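Local coordinates for protein dihydropteroate synthase (Clostridioides difficile, PDB 6PZ2) that probably catalyses the folate-pathway joining of p-aminobenzoate to a pterin pyrophosphate, giving dihydropteroate, and here holds pteroic acid in its pocket, at residues Tyr13-Leu18 and Ala49-Leu54; Ile17-Pro22 and Ile245-Asp250. All blocks are in the same frame, centred on the assembly; numbering follows the deposited sequence.

Both contacts start from strand 13-19, which lies between strand 51-55 and strand 245-248 in the parallel sheet of a TIM barrel. Along the chain the shared strand comes first, strand 51-55 follows after one helix, and strand 245-248 comes more than 220 residues after the shared strand, so interaction 1 joins near neighbours in sequence and interaction 2 brings the last strand beside the first. Their centres are about 7 Å apart, and I17 and L18 belong to both. A salt bridge ties them directly, with D53 OD2 of interaction 1 lying 2.8 Å from R247 NE of interaction 2. This is consistent with D53 positioning R247, a residue of the pteroic acid pocket, across the strand between them.

Interaction 1. Residues Tyr13-Leu18 and Ala49-Leu54; sequences YIMGIL and ADIIDL
M15 and I51 face the barrel interior side by side, and M15 CB lies 3.6 Å from I51 CG2. CG anti to the backbone N (chi1 166°) and an extended chi2 carry M15 SD to 3.7 Å from D53 CB; the chi3 bend (-77°) then turns CE toward I51 CG2. The backbones are held by G16, whose N donates to I51 O at 3.0 Å and whose O accepts from D53 N at 2.9 Å in a nearly straight bond (176°); L18 N reaches D53 O from above the carbonyl plane. On the outward face, L18 CB packs at 3.7 Å against I52 CG2, and helices 33-46 and 68-85 bury this layer.

Away from this close-packed middle, the D50 end is partly exposed and depends on polar bonds. There D50 OD2 takes I14 N at 2.8 Å through its anti lone pair, and D50 N returns a bond to I14 O; R11 forms a salt bridge with D50 OD1. Further along, the D53 carboxylate is hydrogen-bonded to S91 and N112 and salt-bridged to R247 near the bound pteroic acid. Four successive parallel bridges, with helix 33-46 between the strands, make this the first beta-alpha-beta unit of a TIM barrel.

Interaction 2. Residues Ile17-Pro22 and Ile245-Asp250; sequences ILNVTP and IVRVHD. With PT1 (pteroic acid), chain K; SO4 (sulfate ion), chain B.
I17 turns CG1 beside its backbone N (chi1 -64°) and extends the chain to CD1 (chi2 167°), which places that methyl between the side chains of R247 and H249. R247 is extended from CG to NE, which carries its guanidinium past the end of I17, and the last torsion turns the flat group face-on to it. The setting is the carboxy-terminal end of a TIM barrel, where strands 13-19 and 245-248 run roughly parallel and active sites of this fold lie. The backbones are poorly joined here: the one direct hydrogen bond, from I17 N to V248 O, is weak. A water adds a bridge, donating to I17 O and, weakly, to H249 O.

The side chains therefore carry the contact. I17 CG1 lies 3.7 Å above one face of the R247 guanidinium, while the opposite face meets the pterin, with N8 of pteroic acid 3.3 Å from R247 CZ. The same isoleucine also lies over the imidazole: I17 CD1 sits 3.6 Å from the centroid of the H249 ring, almost on the ring normal, in a CH-pi contact. These two flat groups present their edges to one sulfate. R247 NH2 donates to sulfate O2 at 2.8 Å, and NH1 to sulfate O3 at 3.2 Å. R60 also binds the ion, and N19 ND2 adds a weak bond. The ion probably came from the crystallisation liquor, but its place beside the pterin is consistent with a subsite for the pyrophosphate of the substrate. S211 OG is hydrogen-bonded to H249 ND1, while H249 NE2 donates in the ring plane to sulfate O4 at 2.8 Å (162°).

Interaction 1. Residues Tyr13-Leu18 and Ala49-Leu54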
loop_
_atom_site.group_PDB
_atom_site.type_symbol
_atom_site.label_atom_id
_atom_site.label_comp_id
_atom_site.label_asym_id
_atom_site.label_seq_id
_atom_site.Cartn_x
_atom_site.Cartn_y
_atom_site.Cartn_z
ATOM N N TYR A 13 0.543 3.134 -14.609
ATOM C CA TYR A 13 -0.452 3.995 -15.245
ATOM C C TYR A 13 -1.759 3.791 -14.482
ATOM O O TYR A 13 -2.014 2.696 -13.936
ATOM C CB TYR A 13 -0.541 3.717 -16.757
ATOM C CG TYR A 13 0.735 4.039 -17.497
ATOM C CD1 TYR A 13 1.012 5.325 -17.918
ATOM C CD2 TYR A 13 1.716 3.087 -17.657
ATOM C CE1 TYR A 13 2.222 5.650 -18.511
ATOM C CE2 TYR A 13 2.926 3.387 -18.259
ATOM C CZ TYR A 13 3.190 4.680 -18.667
ATOM O OH TYR A 13 4.384 4.973 -19.254
ATOM N N ILE A 14 -2.523 4.866 -14.431
ATOM C CA ILE A 14 -3.710 4.892 -13.649
ATOM C C ILE A 14 -4.916 5.050 -14.571
ATOM O O ILE A 14 -5.008 6.004 -15.321
ATOM C CB ILE A 14 -3.673 6.034 -12.610
ATOM C CG1 ILE A 14 -2.401 6.001 -11.757
ATOM C CG2 ILE A 14 -4.931 5.994 -11.755
ATOM C CD1 ILE A 14 -2.228 4.726 -10.961
ATOM N N MET A 15 -5.876 4.156 -14.402
ATOM C CA MET A 15 -7.125 4.227 -15.128
ATOM C C MET A 15 -8.215 4.672 -14.151
ATOM O O MET A 15 -8.502 3.956 -13.230
ATOM C CB MET A 15 -7.455 2.860 -15.751
ATOM C CG MET A 15 -8.891 2.683 -16.269
ATOM S SD MET A 15 -9.179 0.995 -16.923
ATOM C CE MET A 15 -8.331 1.218 -18.483
ATOM N N GLY A 16 -8.843 5.826 -14.368
ATOM C CA GLY A 16 -9.952 6.270 -13.526
ATOM C C GLY A 16 -11.294 5.734 -13.984
ATOM O O GLY A 16 -11.574 5.621 -15.150
ATOM N N ILE A 17 -12.182 5.449 -13.060
ATOM C CA ILE A 17 -13.446 4.847 -13.407
ATOM C C ILE A 17 -14.509 5.937 -13.587
ATOM O O ILE A 17 -14.686 6.762 -12.708
ATOM C CB ILE A 17 -13.827 3.852 -12.302
ATOM C CG1 ILE A 17 -12.806 2.718 -12.237
ATOM C CG2 ILE A 17 -15.255 3.362 -12.508
ATOM C CD1 ILE A 17 -12.912 1.853 -11.004
ATOM N N LEU A 18 -15.243 5.918 -14.710
ATOM C CA LEU A 18 -16.369 6.818 -14.941
ATOM C C LEU A 18 -17.586 5.980 -15.343
ATOM O O LEU A 18 -17.708 5.637 -16.525
ATOM C CB LEU A 18 -16.000 7.825 -16.043
ATOM C CG LEU A 18 -17.059 8.890 -16.335
ATOM C CD1 LEU A 18 -17.336 9.717 -15.100
ATOM C CD2 LEU A 18 -16.632 9.812 -17.465
ATOM N N ALA A 49 -5.067 10.835 -13.522
ATOM C CA ALA A 49 -5.464 9.667 -14.374
ATOM C C ALA A 49 -4.767 9.729 -15.737
ATOM O O ALA A 49 -4.579 10.828 -16.289
ATOM C CB ALA A 49 -6.961 9.624 -14.557
ATOM N N ASP A 50 -4.381 8.564 -16.256
ATOM C CA ASP A 50 -3.732 8.423 -17.561
ATOM C C ASP A 50 -4.752 8.030 -18.643
ATOM O O ASP A 50 -4.530 8.213 -19.853
ATOM C CB ASP A 50 -2.606 7.394 -17.455
ATOM C CG ASP A 50 -1.519 7.823 -16.479
ATOM O OD1 ASP A 50 -0.987 8.904 -16.692
ATOM O OD2 ASP A 50 -1.217 7.091 -15.511
ATOM N N ILE A 51 -5.866 7.443 -18.216
ATOM C CA ILE A 51 -6.899 6.994 -19.129
ATOM C C ILE A 51 -8.185 6.924 -18.304
ATOM O O ILE A 51 -8.087 6.681 -17.096
ATOM C CB ILE A 51 -6.567 5.635 -19.780
ATOM C CG1 ILE A 51 -7.667 5.171 -20.744
ATOM C CG2 ILE A 51 -6.316 4.556 -18.735
ATOM C CD1 ILE A 51 -7.198 4.173 -21.763
ATOM N N ILE A 52 -9.334 7.144 -18.939
ATOM C CA ILE A 52 -10.644 7.090 -18.273
ATOM C C ILE A 52 -11.430 5.905 -18.844
ATOM O O ILE A 52 -11.606 5.833 -20.062
ATOM C CB ILE A 52 -11.457 8.372 -18.529
ATOM C CG1 ILE A 52 -10.685 9.666 -18.243
ATOM C CG2 ILE A 52 -12.793 8.302 -17.807
ATOM C CD1 ILE A 52 -10.579 10.027 -16.794
ATOM N N ASP A 53 -11.984 5.071 -17.973
ATOM C CA ASP A 53 -12.721 3.893 -18.342
ATOM C C ASP A 53 -14.195 4.227 -18.152
ATOM O O ASP A 53 -14.701 4.252 -17.025
ATOM C CB ASP A 53 -12.375 2.673 -17.485
ATOM C CG ASP A 53 -12.922 1.335 -17.968
ATOM O OD1 ASP A 53 -12.792 1.044 -19.183
ATOM O OD2 ASP A 53 -13.443 0.562 -17.123
ATOM N N LEU A 54 -14.866 4.363 -19.285
ATOM C CA LEU A 54 -16.225 4.845 -19.306
ATOM C C LEU A 54 -17.166 3.656 -19.498
ATOM O O LEU A 54 -16.998 2.903 -20.425
ATOM C CB LEU A 54 -16.314 5.817 -20.483
ATOM C CG LEU A 54 -17.713 6.266 -20.864
ATOM C CD1 LEU A 54 -18.344 7.031 -19.718
ATOM C CD2 LEU A 54 -17.622 7.119 -22.123
#

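Interaction 2. Residues Ile17-Pro22 and Ile245-Asp250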
loop_
_atom_site.group_PDB
_atom_site.type_symbol
_atom_site.label_atom_id
_atom_site.label_comp_id
_atom_site.label_asym_id
_atom_site.label_seq_id
_atom_site.Cartn_x
_atom_site.Cartn_y
_atom_site.Cartn_z
ATOM N N ILE A 17 -12.182 5.449 -13.060
ATOM C CA ILE A 17 -13.446 4.847 -13.407
ATOM C C ILE A 17 -14.509 5.937 -13.587
ATOM O O ILE A 17 -14.686 6.762 -12.708
ATOM C CB ILE A 17 -13.827 3.852 -12.302
ATOM C CG1 ILE A 17 -12.806 2.718 -12.237
ATOM C CG2 ILE A 17 -15.255 3.362 -12.508
ATOM C CD1 ILE A 17 -12.912 1.853 -11.004
ATOM N N LEU A 18 -15.243 5.918 -14.710
ATOM C CA LEU A 18 -16.369 6.818 -14.941
ATOM C C LEU A 18 -17.586 5.980 -15.343
ATOM O O LEU A 18 -17.708 5.637 -16.525
ATOM C CB LEU A 18 -16.000 7.825 -16.043
ATOM C CG LEU A 18 -17.059 8.890 -16.335
ATOM C CD1 LEU A 18 -17.336 9.717 -15.100
ATOM C CD2 LEU A 18 -16.632 9.812 -17.465
ATOM N N ASN A 19 -18.459 5.667 -14.389
ATOM C CA ASN A 19 -19.720 4.948 -14.653
ATOM C C ASN A 19 -20.841 5.963 -14.876
ATOM O O ASN A 19 -20.984 6.881 -14.107
ATOM C CB ASN A 19 -20.123 4.001 -13.514
ATOM C CG ASN A 19 -19.195 2.799 -13.411
ATOM O OD1 ASN A 19 -18.935 2.112 -14.408
ATOM N ND2 ASN A 19 -18.653 2.548 -12.220
ATOM N N VAL A 20 -21.656 5.790 -15.910
ATOM C CA VAL A 20 -22.671 6.790 -16.224
ATOM C C VAL A 20 -24.031 6.106 -16.323
ATOM O O VAL A 20 -24.910 6.622 -16.993
ATOM C CB VAL A 20 -22.342 7.592 -17.496
ATOM C CG1 VAL A 20 -21.063 8.396 -17.335
ATOM C CG2 VAL A 20 -22.249 6.719 -18.735
ATOM N N THR A 21 -24.185 4.981 -15.637
ATOM C CA THR A 21 -25.527 4.454 -15.382
ATOM C C THR A 21 -26.327 5.462 -14.552
ATOM O O THR A 21 -25.759 6.317 -13.843
ATOM C CB THR A 21 -25.493 3.130 -14.603
ATOM O OG1 THR A 21 -24.786 3.299 -13.370
ATOM C CG2 THR A 21 -24.809 2.015 -15.363
ATOM N N PRO A 22 -27.654 5.328 -14.587
ATOM C CA PRO A 22 -28.550 6.184 -13.802
ATOM C C PRO A 22 -28.251 6.193 -12.290
ATOM O O PRO A 22 -28.156 7.298 -11.721
ATOM C CB PRO A 22 -29.968 5.657 -14.058
ATOM C CG PRO A 22 -29.874 4.975 -15.399
ATOM C CD PRO A 22 -28.419 4.574 -15.581
ATOM N N ILE A 245 -1.158 -1.264 -15.084
ATOM C CA ILE A 245 -2.239 -0.332 -15.054
ATOM C C ILE A 245 -3.161 -0.769 -13.924
ATOM O O ILE A 245 -3.519 -1.955 -13.909
ATOM C CB ILE A 245 -3.044 -0.333 -16.378
ATOM C CG1 ILE A 245 -2.152 -0.168 -17.612
ATOM C CG2 ILE A 245 -4.154 0.701 -16.316
ATOM C CD1 ILE A 245 -2.871 -0.226 -18.942
ATOM N N VAL A 246 -3.592 0.172 -13.088
ATOM C CA VAL A 246 -4.590 -0.125 -12.070
ATOM C C VAL A 246 -5.847 0.680 -12.378
ATOM O O VAL A 246 -5.776 1.865 -12.682
ATOM C CB VAL A 246 -4.093 0.151 -10.636
ATOM C CG1 VAL A 246 -3.035 -0.859 -10.234
ATOM C CG2 VAL A 246 -3.571 1.567 -10.438
ATOM N N ARG A 247 -6.990 0.020 -12.258
ATOM C CA ARG A 247 -8.273 0.649 -12.499
ATOM C C ARG A 247 -8.862 0.991 -11.126
ATOM O O ARG A 247 -9.234 0.067 -10.420
ATOM C CB ARG A 247 -9.199 -0.331 -13.243
ATOM C CG ARG A 247 -10.606 0.162 -13.559
ATOM C CD ARG A 247 -11.462 -0.861 -14.299
ATOM N NE ARG A 247 -12.845 -0.474 -14.555
ATOM C CZ ARG A 247 -13.833 -0.498 -13.671
ATOM N NH1 ARG A 247 -13.648 -0.971 -12.446
ATOM N NH2 ARG A 247 -15.015 -0.020 -14.020
ATOM N N VAL A 248 -9.052 2.269 -10.813
ATOM C CA VAL A 248 -9.357 2.744 -9.468
ATOM C C VAL A 248 -10.433 3.831 -9.485
ATOM O O VAL A 248 -10.542 4.585 -10.450
ATOM C CB VAL A 248 -8.101 3.270 -8.759
ATOM C CG1 VAL A 248 -7.119 2.134 -8.502
ATOM C CG2 VAL A 248 -7.457 4.406 -9.548
ATOM N N HIS A 249 -11.218 3.885 -8.401
ATOM C CA HIS A 249 -12.072 5.044 -8.140
ATOM C C HIS A 249 -11.302 6.264 -7.613
ATOM O O HIS A 249 -11.743 7.377 -7.822
ATOM C CB HIS A 249 -13.125 4.696 -7.099
ATOM C CG HIS A 249 -13.974 3.570 -7.560
ATOM N ND1 HIS A 249 -13.671 2.259 -7.239
ATOM C CD2 HIS A 249 -15.106 3.562 -8.297
ATOM C CE1 HIS A 249 -14.591 1.486 -7.779
ATOM N NE2 HIS A 249 -15.483 2.253 -8.446
ATOM N N ASP A 250 -10.231 6.076 -6.849
ATOM C CA ASP A 250 -9.604 7.168 -6.140
ATOM C C ASP A 250 -8.238 7.368 -6.792
ATOM O O ASP A 250 -7.247 6.693 -6.491
ATOM C CB ASP A 250 -9.469 6.883 -4.643
ATOM C CG ASP A 250 -10.788 6.596 -3.948
ATOM O OD1 ASP A 250 -11.139 5.409 -3.752
ATOM O OD2 ASP A 250 -11.468 7.565 -3.636
HETATM C C2 PT1 K . -11.838 -5.061 -13.548
HETATM C C3 PT1 K . -13.172 -4.488 -13.595
HETATM C C5 PT1 K . -13.521 -3.880 -14.881
HETATM N N6 PT1 K . -14.057 -4.465 -12.564
HETATM C C7 PT1 K . -11.433 -4.486 -15.775
HETATM N N9 PT1 K . -12.649 -3.935 -15.888
HETATM C C10 PT1 K . -15.272 -3.917 -12.732
HETATM N N11 PT1 K . -10.574 -4.487 -16.811
HETATM C C12 PT1 K . -15.627 -3.371 -13.972
HETATM C C21 PT1 K . -17.304 -7.249 -5.995
HETATM O O22 PT1 K . -16.986 -8.419 -5.732
HETATM O O1 PT1 K . -11.375 -5.649 -12.434
HETATM N N4 PT1 K . -11.033 -5.068 -14.631
HETATM N N8 PT1 K . -14.745 -3.325 -14.998
HETATM C C13 PT1 K . -16.258 -3.934 -11.583
HETATM N N14 PT1 K . -16.524 -5.326 -11.241
HETATM C C15 PT1 K . -16.768 -5.739 -9.978
HETATM C C16 PT1 K . -17.075 -4.854 -8.938
HETATM C C17 PT1 K . -16.643 -7.094 -9.701
HETATM C C18 PT1 K . -17.285 -5.354 -7.655
HETATM C C19 PT1 K . -16.847 -7.596 -8.418
HETATM C C20 PT1 K . -17.158 -6.719 -7.392
HETATM O O23 PT1 K . -17.685 -6.507 -5.088
HETATM S S SO4 B . -16.881 -0.434 -10.472
HETATM O O1 SO4 B . -17.823 -1.468 -9.989
HETATM O O2 SO4 B . -16.812 -0.479 -11.949
HETATM O O3 SO4 B . -15.537 -0.688 -9.907
HETATM O O4 SO4 B . -17.351 0.902 -10.041
HETATM O O HOH W 1 -14.100 7.313 -10.201
HETATM O O HOH W 2 -16.464 2.156 -16.098
#